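Local coordinates for protein thermotoga maritima TmcAL (Thermotoga maritima, PDB 5Y0T) that belongs to the HIGH nucleotidyl transferase family of the HUP clan and is modelled with adenosine-5'-rp-alpha-thio-triphosphate bound, at residues E327-K332 with K381-E386. Numbering follows the deposited sequence.
Sequences EKSNTK and KQLFLE. With EDO (1,2-ethanediol), chain G.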
# COMPACT_ATOMS: atom_id res chain seq x y z
N GLU A 327 -20.00 -3.85 9.25
CA GLU A 327 -21.12 -4.10 10.15
C GLU A 327 -22.27 -3.13 9.86
O GLU A 327 -23.42 -3.53 9.78
CB GLU A 327 -20.69 -4.00 11.61
CG GLU A 327 -21.85 -4.14 12.59
CD GLU A 327 -22.44 -5.54 12.59
OE1 GLU A 327 -21.74 -6.48 12.14
OE2 GLU A 327 -23.60 -5.70 13.04
N LYS A 328 -21.95 -1.85 9.73
CA LYS A 328 -22.97 -0.86 9.40
C LYS A 328 -23.55 -1.09 8.00
O LYS A 328 -24.76 -0.94 7.78
CB LYS A 328 -22.40 0.56 9.49
CG LYS A 328 -22.23 1.08 10.91
CD LYS A 328 -21.89 2.57 10.91
CE LYS A 328 -23.03 3.40 10.30
NZ LYS A 328 -22.77 4.87 10.37
N SER A 329 -22.69 -1.43 7.04
CA SER A 329 -23.18 -1.68 5.68
C SER A 329 -24.11 -2.90 5.65
O SER A 329 -25.07 -2.92 4.89
CB SER A 329 -22.02 -1.89 4.71
OG SER A 329 -21.16 -0.76 4.65
N ASN A 330 -23.83 -3.90 6.48
CA ASN A 330 -24.63 -5.13 6.47
C ASN A 330 -25.90 -5.03 7.31
O ASN A 330 -26.72 -5.95 7.35
CB ASN A 330 -23.78 -6.31 6.94
CG ASN A 330 -22.85 -6.81 5.86
OD1 ASN A 330 -22.97 -6.38 4.70
ND2 ASN A 330 -21.94 -7.73 6.21
N THR A 331 -26.05 -3.90 7.99
CA THR A 331 -27.22 -3.56 8.79
C THR A 331 -28.10 -2.56 8.03
O THR A 331 -29.28 -2.81 7.77
CB THR A 331 -26.82 -2.97 10.16
OG1 THR A 331 -26.03 -3.92 10.87
CG2 THR A 331 -28.06 -2.65 10.99
N LYS A 332 -27.54 -1.41 7.69
CA LYS A 332 -28.30 -0.38 6.99
C LYS A 332 -28.33 -0.56 5.46
O LYS A 332 -29.16 0.04 4.77
CB LYS A 332 -27.73 1.00 7.32
CG LYS A 332 -27.67 1.32 8.82
CD LYS A 332 -27.40 2.82 9.04
CE LYS A 332 -27.48 3.20 10.52
NZ LYS A 332 -27.22 4.67 10.71
N LYS A 381 -25.44 9.58 6.24
CA LYS A 381 -24.57 10.40 5.40
C LYS A 381 -23.13 9.92 5.45
O LYS A 381 -22.48 9.79 4.40
CB LYS A 381 -24.66 11.88 5.81
CG LYS A 381 -25.99 12.52 5.39
CD LYS A 381 -25.87 14.04 5.37
CE LYS A 381 -27.00 14.69 4.58
NZ LYS A 381 -28.30 14.59 5.28
N GLN A 382 -22.63 9.65 6.65
CA GLN A 382 -21.25 9.20 6.76
C GLN A 382 -21.06 7.85 6.07
O GLN A 382 -20.07 7.64 5.38
CB GLN A 382 -20.80 9.14 8.22
CG GLN A 382 -19.27 9.06 8.39
CD GLN A 382 -18.50 9.94 7.39
OE1 GLN A 382 -17.68 9.44 6.62
NE2 GLN A 382 -18.77 11.26 7.41
N LEU A 383 -22.02 6.94 6.23
CA LEU A 383 -21.93 5.63 5.58
C LEU A 383 -21.96 5.75 4.05
O LEU A 383 -21.17 5.10 3.32
CB LEU A 383 -23.06 4.73 6.06
CG LEU A 383 -23.00 3.28 5.56
CD1 LEU A 383 -21.68 2.62 5.99
CD2 LEU A 383 -24.19 2.53 6.12
N PHE A 384 -22.85 6.61 3.57
CA PHE A 384 -22.95 6.92 2.14
C PHE A 384 -21.57 7.35 1.63
O PHE A 384 -21.06 6.81 0.66
CB PHE A 384 -24.02 8.01 1.93
CG PHE A 384 -24.25 8.43 0.49
CD1 PHE A 384 -23.25 9.04 -0.27
CD2 PHE A 384 -25.52 8.32 -0.08
CE1 PHE A 384 -23.49 9.47 -1.57
CE2 PHE A 384 -25.78 8.76 -1.37
CZ PHE A 384 -24.76 9.33 -2.12
N LEU A 385 -20.97 8.33 2.30
CA LEU A 385 -19.67 8.84 1.87
C LEU A 385 -18.59 7.76 1.92
O LEU A 385 -17.79 7.66 0.99
CB LEU A 385 -19.25 10.05 2.73
CG LEU A 385 -20.10 11.31 2.50
CD1 LEU A 385 -19.72 12.43 3.51
CD2 LEU A 385 -19.98 11.81 1.07
N GLU A 386 -18.56 6.95 2.98
CA GLU A 386 -17.60 5.85 3.08
C GLU A 386 -17.80 4.80 2.00
O GLU A 386 -16.83 4.33 1.38
CB GLU A 386 -17.65 5.20 4.47
CG GLU A 386 -17.18 6.17 5.55
CD GLU A 386 -17.14 5.58 6.96
OE1 GLU A 386 -17.45 4.39 7.13
OE2 GLU A 386 -16.80 6.33 7.90
C1 EDO G . -30.97 4.11 3.78
O1 EDO G . -31.93 5.09 4.22
C2 EDO G . -31.13 2.82 4.60
O2 EDO G . -30.29 2.89 5.78
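L383 makes a small van der Waals contact between two helices, touching K328, S329 and K332 where the C-terminal end of helix 323-332 meets the first turn of helix 381-399. The two short axes come within 10.9 Å and cross at -112°. L383 is the residue of the second segment that makes the close contacts. Its CG lies anti to the backbone N (chi1 -174°), turned toward the other helix, and the two methyl groups fork from it. CD1 sits 3.7 Å from S329 OG and also touches CB of K328. CD2 takes the other side of the fork: it lies 3.9 Å from the backbone O of K328 and 4.0 Å from CB of K332. K328 O accepts bonds from K332 N and T331 N within its own helix; the methyl only touches it. The S329 hydroxyl is also engaged within its helix, by a hydrogen bond to F325 O.

K328 and K332 each form a salt bridge with D380 OD2, just before helix 381-399. D380 OD1 also accepts a hydrogen bond from L383 N, so this one carboxylate ties both lysines to the start of the second helix. K332 reaches it with a chain extended beyond CG, K328 with one bent at chi3 (63°). E386 OE1 stays 6.2 Å from K328 NZ, too far for a salt bridge, though its charge may still favour the ammonium group. A 1,2-ethanediol, probably from the crystallisation liquor, gives K332 O a weak hydrogen bond and also bonds to Q335 NE2.

Helix 72-75 packs on S329 through V73 and F74. L383 also rests on F325 and Q335, while the neighbouring F384 and L385 pack on helix 368-374. The contact thus joins the helix preceding strand 337-343 to the one that follows helix 368-374.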